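Local coordinates for protein phosphonopyruvate hydrolase (Variovorax sp., PDB 2HJP) that hydrolyses phosphonopyruvate to pyruvate and phosphate, cleaving its carbon-phosphorus bond with the help of a divalent metal ion such as magnesium, at residues A[134-139]-A[174-180]. Residues are numbered along the deposited sequence; the frame is centred on the assembly and turned at random.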
loop_
_atom_site.group_PDB
_atom_site.type_symbol
_atom_site.label_atom_id
_atom_site.label_comp_id
_atom_site.label_asym_id
_atom_site.label_seq_id
_atom_site.Cartn_x
_atom_site.Cartn_y
_atom_site.Cartn_z
ATOM N N PHE A 134 23.465 9.912 17.229
ATOM C CA PHE A 134 22.669 10.722 16.293
ATOM C C PHE A 134 23.517 11.304 15.163
ATOM O O PHE A 134 23.055 11.446 14.012
ATOM C CB PHE A 134 21.902 11.836 16.978
ATOM C CG PHE A 134 20.721 12.313 16.153
ATOM C CD1 PHE A 134 19.587 11.455 15.943
ATOM C CD2 PHE A 134 20.717 13.594 15.605
ATOM C CE1 PHE A 134 18.473 11.895 15.203
ATOM C CE2 PHE A 134 19.603 14.061 14.857
ATOM C CZ PHE A 134 18.472 13.213 14.649
ATOM N N GLN A 135 24.753 11.647 15.493
ATOM C CA GLN A 135 25.677 12.129 14.482
ATOM C C GLN A 135 25.780 11.072 13.429
ATOM O O GLN A 135 25.792 11.425 12.252
ATOM C CB GLN A 135 27.053 12.418 15.072
ATOM C CG GLN A 135 27.128 13.750 15.870
ATOM C CD GLN A 135 28.572 14.053 16.277
ATOM O OE1 GLN A 135 29.168 15.099 15.920
ATOM N NE2 GLN A 135 29.143 13.126 17.018
ATOM N N GLY A 136 25.849 9.788 13.829
ATOM C CA GLY A 136 25.896 8.708 12.822
ATOM C C GLY A 136 24.638 8.685 11.916
ATOM O O GLY A 136 24.684 8.438 10.698
ATOM N N LYS A 137 23.485 8.878 12.540
ATOM C CA LYS A 137 22.218 8.903 11.786
ATOM C C LYS A 137 22.123 10.054 10.762
ATOM O O LYS A 137 21.675 9.892 9.627
ATOM C CB LYS A 137 21.080 8.935 12.805
ATOM C CG LYS A 137 20.962 7.565 13.532
ATOM C CD LYS A 137 20.008 7.642 14.705
ATOM C CE LYS A 137 18.569 7.675 14.219
ATOM N NZ LYS A 137 17.559 7.303 15.304
ATOM N N ILE A 138 22.559 11.219 11.164
ATOM C CA ILE A 138 22.542 12.369 10.266
ATOM C C ILE A 138 23.559 12.135 9.142
ATOM O O ILE A 138 23.265 12.401 7.975
ATOM C CB ILE A 138 22.964 13.629 11.077
ATOM C CG1 ILE A 138 21.791 14.020 11.984
ATOM C CG2 ILE A 138 23.375 14.801 10.142
ATOM C CD1 ILE A 138 20.471 14.464 11.295
ATOM N N ALA A 139 24.765 11.643 9.488
ATOM C CA ALA A 139 25.788 11.378 8.451
ATOM C C ALA A 139 25.256 10.311 7.471
ATOM O O ALA A 139 25.502 10.396 6.259
ATOM C CB ALA A 139 27.127 10.905 9.104
ATOM N N ALA A 174 26.864 19.479 17.225
ATOM C CA ALA A 174 27.364 18.168 16.849
ATOM C C ALA A 174 26.680 17.695 15.576
ATOM O O ALA A 174 27.311 17.061 14.710
ATOM C CB ALA A 174 27.090 17.140 17.980
ATOM N N TYR A 175 25.371 17.971 15.478
ATOM C CA TYR A 175 24.595 17.546 14.311
ATOM C C TYR A 175 24.990 18.326 13.077
ATOM O O TYR A 175 25.034 17.803 11.977
ATOM C CB TYR A 175 23.090 17.723 14.610
ATOM C CG TYR A 175 22.616 16.957 15.837
ATOM C CD1 TYR A 175 21.406 17.282 16.447
ATOM C CD2 TYR A 175 23.393 15.951 16.418
ATOM C CE1 TYR A 175 20.984 16.644 17.616
ATOM C CE2 TYR A 175 22.985 15.303 17.582
ATOM C CZ TYR A 175 21.768 15.655 18.183
ATOM O OH TYR A 175 21.303 15.021 19.321
ATOM N N GLU A 176 25.228 19.631 13.243
ATOM C CA GLU A 176 25.674 20.428 12.095
ATOM C C GLU A 176 27.049 19.903 11.657
ATOM O O GLU A 176 27.357 19.814 10.504
ATOM C CB GLU A 176 25.808 21.895 12.502
ATOM C CG GLU A 176 26.526 22.741 11.481
ATOM C CD GLU A 176 26.518 24.212 11.844
ATOM O OE1 GLU A 176 25.901 24.633 12.840
ATOM O OE2 GLU A 176 27.114 24.978 11.101
ATOM N N GLU A 177 27.874 19.520 12.620
ATOM C CA GLU A 177 29.220 18.979 12.303
ATOM C C GLU A 177 29.046 17.647 11.569
ATOM O O GLU A 177 29.815 17.347 10.724
ATOM C CB GLU A 177 29.975 18.790 13.603
ATOM C CG GLU A 177 31.305 18.056 13.581
ATOM C CD GLU A 177 31.801 17.841 15.037
ATOM O OE1 GLU A 177 32.075 16.672 15.463
ATOM O OE2 GLU A 177 31.869 18.876 15.770
ATOM N N ALA A 178 27.969 16.895 11.836
ATOM C CA ALA A 178 27.753 15.605 11.149
ATOM C C ALA A 178 27.129 15.824 9.765
ATOM O O ALA A 178 26.936 14.886 9.013
ATOM C CB ALA A 178 26.823 14.668 12.011
ATOM N N GLY A 179 26.772 17.053 9.433
ATOM C CA GLY A 179 26.155 17.243 8.132
ATOM C C GLY A 179 24.759 17.830 8.074
ATOM O O GLY A 179 24.272 18.108 6.980
ATOM N N ALA A 180 24.117 18.080 9.217
ATOM C CA ALA A 180 22.778 18.700 9.133
ATOM C C ALA A 180 22.781 20.067 8.412
ATOM O O ALA A 180 23.667 20.911 8.615
ATOM C CB ALA A 180 22.164 18.815 10.520
#
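Two chi1 torsions bring Phe134 and Tyr175 together: CG of Phe134 lies anti to the backbone N (chi1 -158°), while CG of Tyr175 lies anti to its own carbonyl carbon (chi1 -58°). The result is an edge-to-face (T-shaped) pair with planes 59° apart and centroids separated by 4.7 Å. Phe134 supplies the edge; its CD2 stands over the centre of the tyrosine ring and reaches Tyr175 CE2 at 3.5 Å. Beyond the stack, Tyr175 OH is hydrogen-bonded to Asp111 and Arg171, holding the hydroxyl end of the ring. With an alanine in place of Tyr175, the edge of Phe134 would probably lose the face it meets, and Asp111 and Arg171 their hydroxyl partner.

The backbones of the two segments come nearest at Gln135 and Ala178, CA to CA 5.2 Å. Ala178 CB fits against the first helix, 3.4 Å from Gln135 O and 3.9 Å from Ile138 CG2. That same methyl of Ile138 lies 3.5 Å from Ala180 N, just past the Schellman motif in which Gly179, at positive phi, is the first residue to leave helical angles.

In this TIM barrel, the contact joins successive outer helices, 131-144 and 165-177, packed against the outside of strands 106-110 and 151-156: Phe134 and Ile138 pack on Met109, Ile138 and Tyr175 on Ala154.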